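Local coordinates for protein TRAP dicarboxylate transporter-DctP subunit (Desulfovibrio salexigens, PDB 4N6D) that probably serves as the periplasmic solute-binding subunit of a TRAP transporter, capturing a small, perhaps carboxylate-bearing solute for uptake across the inner membrane, at residues 78-83 / 100-105; 140-145 / 253-258; 125-130 / 323-328. All coordinates share one frame; numbering follows the deposited sequence.

Contact 1. Residues 78-83 / 100-105; sequences NTLRGV and GVFPLS. With I3C (5-amino-2,4,6-triiodobenzene-1,3-dicarboxylic acid), chain C.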
# COMPACT_ATOMS: atom_id res chain seq x y z
N ASN A 78 -16.41 3.20 8.67
CA ASN A 78 -16.68 4.47 9.33
C ASN A 78 -15.45 5.22 9.84
O ASN A 78 -15.56 6.11 10.67
CB ASN A 78 -17.65 4.24 10.49
CG ASN A 78 -17.10 3.28 11.52
OD1 ASN A 78 -15.99 2.81 11.42
ND2 ASN A 78 -17.92 2.98 12.54
N THR A 79 -14.27 4.92 9.29
CA THR A 79 -13.08 5.64 9.71
C THR A 79 -13.10 7.08 9.21
O THR A 79 -12.82 8.00 9.97
CB THR A 79 -11.80 4.92 9.24
OG1 THR A 79 -11.59 3.76 10.05
CG2 THR A 79 -10.59 5.82 9.38
N LEU A 80 -13.43 7.31 7.94
CA LEU A 80 -13.47 8.69 7.43
C LEU A 80 -14.47 9.55 8.16
O LEU A 80 -14.16 10.63 8.68
CB LEU A 80 -13.81 8.73 5.95
CG LEU A 80 -12.64 8.53 5.00
CD1 LEU A 80 -13.17 8.44 3.58
CD2 LEU A 80 -11.64 9.67 5.12
N ARG A 81 -15.71 9.09 8.22
CA ARG A 81 -16.72 9.88 8.89
C ARG A 81 -16.45 9.96 10.38
O ARG A 81 -16.65 11.00 11.03
CB ARG A 81 -18.10 9.27 8.66
CG ARG A 81 -19.22 10.22 9.01
CD ARG A 81 -19.25 11.41 8.05
NE ARG A 81 -20.26 12.36 8.51
CZ ARG A 81 -20.12 13.68 8.55
NH1 ARG A 81 -19.00 14.24 8.11
NH2 ARG A 81 -21.11 14.42 9.00
N GLY A 82 -16.00 8.85 10.95
CA GLY A 82 -15.70 8.81 12.37
C GLY A 82 -14.63 9.78 12.81
O GLY A 82 -14.72 10.41 13.86
N VAL A 83 -13.57 9.89 12.03
CA VAL A 83 -12.55 10.86 12.37
C VAL A 83 -13.08 12.29 12.16
O VAL A 83 -12.84 13.19 12.97
CB VAL A 83 -11.26 10.60 11.56
CG1 VAL A 83 -10.28 11.75 11.75
CG2 VAL A 83 -10.62 9.29 12.01
N GLY A 100 -13.24 7.51 -5.84
CA GLY A 100 -13.85 8.80 -6.07
C GLY A 100 -13.53 9.80 -4.98
O GLY A 100 -13.66 11.00 -5.20
N VAL A 101 -13.11 9.33 -3.82
CA VAL A 101 -12.91 10.21 -2.68
C VAL A 101 -11.51 10.85 -2.74
O VAL A 101 -11.31 11.94 -2.18
CB VAL A 101 -13.11 9.44 -1.39
CG1 VAL A 101 -12.86 10.31 -0.18
CG2 VAL A 101 -14.53 8.85 -1.35
N PHE A 102 -10.58 10.19 -3.42
CA PHE A 102 -9.18 10.63 -3.49
C PHE A 102 -8.68 10.69 -4.93
O PHE A 102 -7.82 9.93 -5.33
CB PHE A 102 -8.32 9.67 -2.67
CG PHE A 102 -8.78 9.56 -1.24
CD1 PHE A 102 -8.53 10.57 -0.35
CD2 PHE A 102 -9.48 8.44 -0.81
CE1 PHE A 102 -8.97 10.48 0.96
CE2 PHE A 102 -9.92 8.37 0.51
CZ PHE A 102 -9.65 9.38 1.37
N PRO A 103 -9.23 11.61 -5.72
CA PRO A 103 -8.89 11.63 -7.15
C PRO A 103 -7.43 11.86 -7.43
O PRO A 103 -6.95 11.40 -8.48
CB PRO A 103 -9.72 12.79 -7.69
CG PRO A 103 -10.15 13.57 -6.50
CD PRO A 103 -10.31 12.57 -5.41
N LEU A 104 -6.72 12.58 -6.56
CA LEU A 104 -5.28 12.78 -6.82
C LEU A 104 -4.47 11.62 -6.28
O LEU A 104 -3.74 10.97 -7.04
CB LEU A 104 -4.76 14.09 -6.23
CG LEU A 104 -3.33 14.38 -6.71
CD1 LEU A 104 -3.21 15.84 -7.12
CD2 LEU A 104 -2.38 14.04 -5.62
N SER A 105 -4.58 11.35 -4.97
CA SER A 105 -3.70 10.38 -4.32
C SER A 105 -3.93 8.96 -4.80
O SER A 105 -3.02 8.13 -4.70
CB SER A 105 -3.83 10.44 -2.80
OG SER A 105 -3.51 11.75 -2.32
I3 I3C C . -19.31 23.75 8.12
I2 I3C C . -18.61 17.98 6.38
I1 I3C C . -20.73 19.27 11.83
O8 I3C C . -21.50 22.67 10.66
O9 I3C C . -19.53 22.53 11.63
C10 I3C C . -19.76 17.57 9.30
N13 I3C C . -18.56 21.21 6.22
C1 I3C C . -19.90 21.24 9.68
C6 I3C C . -19.43 21.68 8.46
C5 I3C C . -19.05 20.77 7.48
C4 I3C C . -19.17 19.44 7.77
C3 I3C C . -19.63 19.01 9.00
C2 I3C C . -20.01 19.90 9.96
C7 I3C C . -20.33 22.20 10.72
O11 I3C C . -18.82 16.94 9.85
O12 I3C C . -20.83 17.00 9.01
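Leu80 is the residue that bridges the two segments, and its two methyls go to different partners. CD1 meets Val101 CG1 at 4.2 Å, methyl against methyl, while CD2 comes to the rim of Phe102, near the ring plane and 4.3 Å from CZ. Val101 also lays CG1 over one face of the neighbouring Phe102 ring, 3.6 Å above its plane and displaced toward the rim, which makes Val101 and Phe102 a small joint surface for the leucine. One residue further on, Arg81 faces a different partner, the triiodinated compound used for phasing. Its guanidinium meets one carboxylate in plane, NH2 to O12 at 2.6 Å in a nearly straight bond (177°) and NH1 to O11 at 3.2 Å in a clearly bent one (136°), so this two-pronged grip is lopsided. A bend in the arginine chain (chi2 67°) helps bring the group there; Met84 and Arg138 also line this site. Helix 79-85 is the connection in a beta-alpha-beta crossover between the parallel strands 63-68 and 90-94 of a domain with the strand order of type II periplasmic binding proteins, and 100-105 belongs to the loop that follows strand 90-94. Beneath the contact, Val93 of that strand touches both Leu80 and Phe102, and the Phe136 ring meets that of Phe102. Further out, the Glu135 carboxylate accepts the backbone N-H groups of Leu104 and Ser105, while Asn78 and Thr79 bond through their side chains to the backbone of Gly75.

Contact 2. Residues 140-145 / 253-258; sequences KVLTMF and KVLNDL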
# COMPACT_ATOMS: atom_id res chain seq x y z
N LYS A 140 -6.04 16.98 9.16
CA LYS A 140 -4.59 17.04 9.14
C LYS A 140 -4.08 15.68 8.67
O LYS A 140 -4.44 14.65 9.24
CB LYS A 140 -4.03 17.34 10.52
CG LYS A 140 -2.50 17.16 10.59
CD LYS A 140 -1.74 18.16 9.73
CE LYS A 140 -0.24 17.98 9.91
NZ LYS A 140 0.54 19.06 9.28
N VAL A 141 -3.27 15.66 7.62
CA VAL A 141 -2.65 14.43 7.17
C VAL A 141 -1.35 14.23 7.95
O VAL A 141 -0.40 14.99 7.76
CB VAL A 141 -2.40 14.44 5.66
CG1 VAL A 141 -1.70 13.17 5.23
CG2 VAL A 141 -3.73 14.59 4.90
N LEU A 142 -1.34 13.24 8.84
CA LEU A 142 -0.20 13.05 9.74
C LEU A 142 0.95 12.32 9.06
O LEU A 142 2.11 12.59 9.36
CB LEU A 142 -0.61 12.25 10.99
CG LEU A 142 -1.55 13.03 11.90
CD1 LEU A 142 -2.00 12.12 13.01
CD2 LEU A 142 -0.84 14.23 12.45
N THR A 143 0.61 11.34 8.22
CA THR A 143 1.62 10.64 7.40
C THR A 143 0.88 9.88 6.30
O THR A 143 -0.35 9.82 6.29
CB THR A 143 2.56 9.69 8.21
OG1 THR A 143 3.68 9.32 7.39
CG2 THR A 143 1.83 8.45 8.66
N MET A 144 1.64 9.34 5.36
CA MET A 144 1.09 8.45 4.35
C MET A 144 2.12 7.37 4.11
O MET A 144 3.30 7.56 4.40
CB MET A 144 0.81 9.17 3.04
CG MET A 144 -0.20 10.30 3.22
SD MET A 144 -0.49 11.13 1.68
CE MET A 144 -1.74 10.06 0.99
N PHE A 145 1.67 6.24 3.59
CA PHE A 145 2.57 5.16 3.23
C PHE A 145 1.87 4.18 2.30
O PHE A 145 0.69 4.31 2.05
CB PHE A 145 3.10 4.44 4.48
CG PHE A 145 2.03 4.01 5.42
CD1 PHE A 145 1.31 2.86 5.18
CD2 PHE A 145 1.75 4.75 6.55
CE1 PHE A 145 0.29 2.46 6.06
CE2 PHE A 145 0.75 4.35 7.44
CZ PHE A 145 0.02 3.22 7.19
N LYS A 253 4.82 20.70 15.91
CA LYS A 253 6.10 20.49 15.27
C LYS A 253 6.55 19.03 15.34
O LYS A 253 7.06 18.48 14.37
CB LYS A 253 7.16 21.37 15.92
CG LYS A 253 8.50 21.21 15.24
CD LYS A 253 9.56 22.11 15.83
CE LYS A 253 10.70 22.29 14.85
NZ LYS A 253 11.12 21.06 14.18
N VAL A 254 6.39 18.39 16.49
CA VAL A 254 6.73 16.98 16.59
C VAL A 254 5.96 16.17 15.57
O VAL A 254 6.52 15.33 14.88
CB VAL A 254 6.45 16.44 18.01
CG1 VAL A 254 6.60 14.94 18.05
CG2 VAL A 254 7.40 17.09 19.02
N LEU A 255 4.66 16.40 15.48
CA LEU A 255 3.84 15.59 14.57
C LEU A 255 4.14 15.91 13.11
O LEU A 255 4.08 15.05 12.25
CB LEU A 255 2.36 15.79 14.87
CG LEU A 255 1.78 14.82 15.90
CD1 LEU A 255 2.55 14.76 17.19
CD2 LEU A 255 0.33 15.21 16.18
N ASN A 256 4.46 17.16 12.83
CA ASN A 256 4.79 17.58 11.48
C ASN A 256 6.09 16.93 11.07
O ASN A 256 6.19 16.38 9.97
CB ASN A 256 4.94 19.09 11.41
CG ASN A 256 3.62 19.79 11.22
OD1 ASN A 256 2.67 19.21 10.71
ND2 ASN A 256 3.55 21.05 11.62
N ASP A 257 7.09 16.97 11.94
CA ASP A 257 8.38 16.35 11.63
C ASP A 257 8.27 14.84 11.42
O ASP A 257 9.00 14.25 10.61
CB ASP A 257 9.40 16.64 12.73
CG ASP A 257 9.90 18.08 12.71
OD1 ASP A 257 9.68 18.77 11.71
OD2 ASP A 257 10.52 18.51 13.68
N LEU A 258 7.35 14.20 12.13
CA LEU A 258 7.14 12.77 11.94
C LEU A 258 6.47 12.37 10.61
O LEU A 258 6.39 11.20 10.28
CB LEU A 258 6.33 12.18 13.09
CG LEU A 258 7.16 11.80 14.30
CD1 LEU A 258 6.26 11.66 15.53
CD2 LEU A 258 7.98 10.53 14.03
O HOH W 1 2.98 12.46 12.04
O HOH W 2 2.83 15.21 9.68
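The flat amide of Asn256 receives the ammonium of Lys140 in its carbonyl plane: NZ lies 2.6 Å from OD1, with a C=O...N angle of 154°. The two side chains cross at about a right angle. Lys140 gets there through a bend in its chain beyond CB, and Asn256 by setting CG beside its own backbone N (chi1 -84°), which brings the amide back toward the strand although its CB points away. Deeper in, Leu142 and Leu255 lie side by side, pointing the same way, with their CD2 methyls 4.0 Å apart. Two waters bridge the main chains, each donating to both Leu142 O and Leu255 O, so each carbonyl is held twice. Leu142 has helical backbone angles, and both it and Thr143 bond to Ile237 of the adjacent antiparallel strand, consistent with a classic beta bulge at this point. Thr143 OG1 pairs with Gly259 O, just beyond the segment. Strand and helix axes pass 7.6 Å apart at 28°. Here the outermost strand of the five-stranded sheet is flanked by helix 249-285, a long helix of the kind that characterises TRAP solute-binding proteins.

Contact 3. Residues 125-130 / 323-328; sequences WDLYTK and AAVLSD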
# COMPACT_ATOMS: atom_id res chain seq x y z
N TRP A 125 4.19 10.41 -0.03
CA TRP A 125 4.26 11.53 0.91
C TRP A 125 4.72 12.80 0.17
O TRP A 125 4.15 13.89 0.37
CB TRP A 125 5.22 11.20 2.06
CG TRP A 125 5.40 12.35 2.97
CD1 TRP A 125 6.50 13.16 3.05
CD2 TRP A 125 4.43 12.89 3.87
NE1 TRP A 125 6.27 14.17 3.97
CE2 TRP A 125 5.02 14.01 4.50
CE3 TRP A 125 3.12 12.52 4.22
CZ2 TRP A 125 4.34 14.77 5.44
CZ3 TRP A 125 2.46 13.27 5.18
CH2 TRP A 125 3.07 14.37 5.78
N ASP A 126 5.74 12.67 -0.67
CA ASP A 126 6.21 13.82 -1.44
C ASP A 126 5.13 14.36 -2.38
O ASP A 126 5.00 15.59 -2.55
CB ASP A 126 7.46 13.50 -2.27
CG ASP A 126 8.73 13.46 -1.45
OD1 ASP A 126 8.71 13.83 -0.26
OD2 ASP A 126 9.78 13.13 -2.06
N LEU A 127 4.38 13.47 -3.02
CA LEU A 127 3.36 13.92 -3.94
C LEU A 127 2.28 14.68 -3.17
O LEU A 127 1.83 15.73 -3.62
CB LEU A 127 2.75 12.75 -4.73
CG LEU A 127 1.78 13.21 -5.81
CD1 LEU A 127 2.55 13.70 -7.06
CD2 LEU A 127 0.78 12.11 -6.19
N TYR A 128 1.88 14.13 -2.03
CA TYR A 128 0.89 14.79 -1.18
C TYR A 128 1.39 16.16 -0.75
O TYR A 128 0.66 17.14 -0.83
CB TYR A 128 0.54 13.94 0.05
CG TYR A 128 -0.12 14.80 1.10
CD1 TYR A 128 -1.44 15.20 0.96
CD2 TYR A 128 0.62 15.29 2.17
CE1 TYR A 128 -2.01 16.03 1.88
CE2 TYR A 128 0.04 16.12 3.09
CZ TYR A 128 -1.26 16.48 2.94
OH TYR A 128 -1.84 17.32 3.86
N THR A 129 2.64 16.24 -0.31
CA THR A 129 3.18 17.49 0.20
C THR A 129 3.23 18.55 -0.90
O THR A 129 3.03 19.75 -0.65
CB THR A 129 4.57 17.28 0.79
OG1 THR A 129 4.45 16.44 1.95
CG2 THR A 129 5.18 18.61 1.17
N LYS A 130 3.51 18.11 -2.12
CA LYS A 130 3.59 19.01 -3.25
C LYS A 130 2.23 19.55 -3.67
O LYS A 130 2.09 20.74 -3.97
CB LYS A 130 4.27 18.32 -4.44
CG LYS A 130 4.34 19.21 -5.67
CD LYS A 130 5.01 18.53 -6.84
CE LYS A 130 5.22 19.53 -7.96
NZ LYS A 130 6.06 18.99 -9.03
N ALA A 323 -2.12 14.02 -16.27
CA ALA A 323 -0.83 13.81 -16.93
C ALA A 323 0.29 14.46 -16.11
O ALA A 323 1.41 13.89 -15.98
CB ALA A 323 -0.83 14.32 -18.36
N ALA A 324 0.02 15.63 -15.54
CA ALA A 324 1.04 16.30 -14.75
C ALA A 324 1.39 15.49 -13.51
O ALA A 324 2.56 15.39 -13.11
CB ALA A 324 0.62 17.72 -14.38
N VAL A 325 0.36 14.92 -12.87
CA VAL A 325 0.57 14.12 -11.68
C VAL A 325 1.38 12.87 -12.04
O VAL A 325 2.33 12.52 -11.32
CB VAL A 325 -0.78 13.69 -11.07
CG1 VAL A 325 -0.58 12.66 -9.97
CG2 VAL A 325 -1.55 14.91 -10.53
N LEU A 326 1.02 12.19 -13.12
CA LEU A 326 1.75 10.97 -13.51
C LEU A 326 3.22 11.27 -13.80
O LEU A 326 4.09 10.50 -13.46
CB LEU A 326 1.12 10.30 -14.73
CG LEU A 326 -0.23 9.62 -14.46
CD1 LEU A 326 -1.05 9.45 -15.72
CD2 LEU A 326 -0.03 8.30 -13.76
N SER A 327 3.49 12.39 -14.45
CA SER A 327 4.87 12.79 -14.69
C SER A 327 5.60 12.94 -13.36
O SER A 327 6.71 12.41 -13.17
CB SER A 327 4.92 14.13 -15.41
OG SER A 327 4.44 14.01 -16.72
N ASP A 328 5.00 13.68 -12.45
CA ASP A 328 5.62 13.91 -11.17
C ASP A 328 5.86 12.62 -10.39
O ASP A 328 6.86 12.49 -9.69
CB ASP A 328 4.77 14.87 -10.34
CG ASP A 328 4.85 16.29 -10.84
OD1 ASP A 328 5.73 16.58 -11.69
OD2 ASP A 328 4.03 17.12 -10.36
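Segments 125-130 and 323-328 are helices running roughly antiparallel, 137° between their directions, with axes 11.4 Å apart, so the backbones stay well separated and side chains span the gap. Leu127 fills the middle. Its CG is anti to the backbone N (chi1 -173°), which carries the fork toward the other helix, where the two methyls part: CD2 touches Val325 CG1 at 4.1 Å and CD1 rests against Asp328 CB, also at 4.1 Å. It crosses both partners at about a right angle. Nearly one turn along, Lys130 stretches out fully extended and brings NZ to 3.1 Å from Asp328 OD2, a salt bridge whose hydrogen bond is weak; it lies on the solvent-exposed side of the contact. NZ stays nearer to this oxygen than to Asp328 OD1, which is 3.6 Å away, and here too the two side chains cross at about a right angle. Asp328 holds its CG beside its own backbone N (chi1 -72°), with CB left facing Leu127. The same OD2 also takes a hydrogen bond from the hydroxyl of Tyr131, so Asp328 is tied to helix 117-131 by two neighbouring residues. About a turn back from Lys130, Asp126 forms salt bridges to Lys335 of the same C-terminal helix and to Arg260 of helix 249-285, and bonds to the Tyr336 hydroxyl. The apolar patch widens too: Leu127 also touches Val329 and Leu332, and Val325 packs on Trp311 of helix 294-317. The whole is an oblique, roughly antiparallel helix-helix crossing, a leucine-centred apolar patch bordered by a salt bridge, which lays the C-terminal helix 322-337 across helix 117-131.

How the contacts relate
Contact 2 is the buried member of the three, set on the edge strand of the five-stranded sheet, and it combines a charge-assisted hydrogen bond, paired leucines and bridging waters. Contacts 1 and 3 are only partly buried: contact 1 joins a helix to a loop by apolar touches alone, its one charged group turned to a bound molecule, whereas contact 3 joins two helices and adds a salt bridge at its exposed border. The segments also meet one another: Leu104 of 100-105 packs on Leu127 and Val325 of contact 3, and Ser105 touches Met144 of the strand in contact 2. Helix 117-131 covers strand 139-146 with Trp125 and Tyr128, linking contacts 2 and 3.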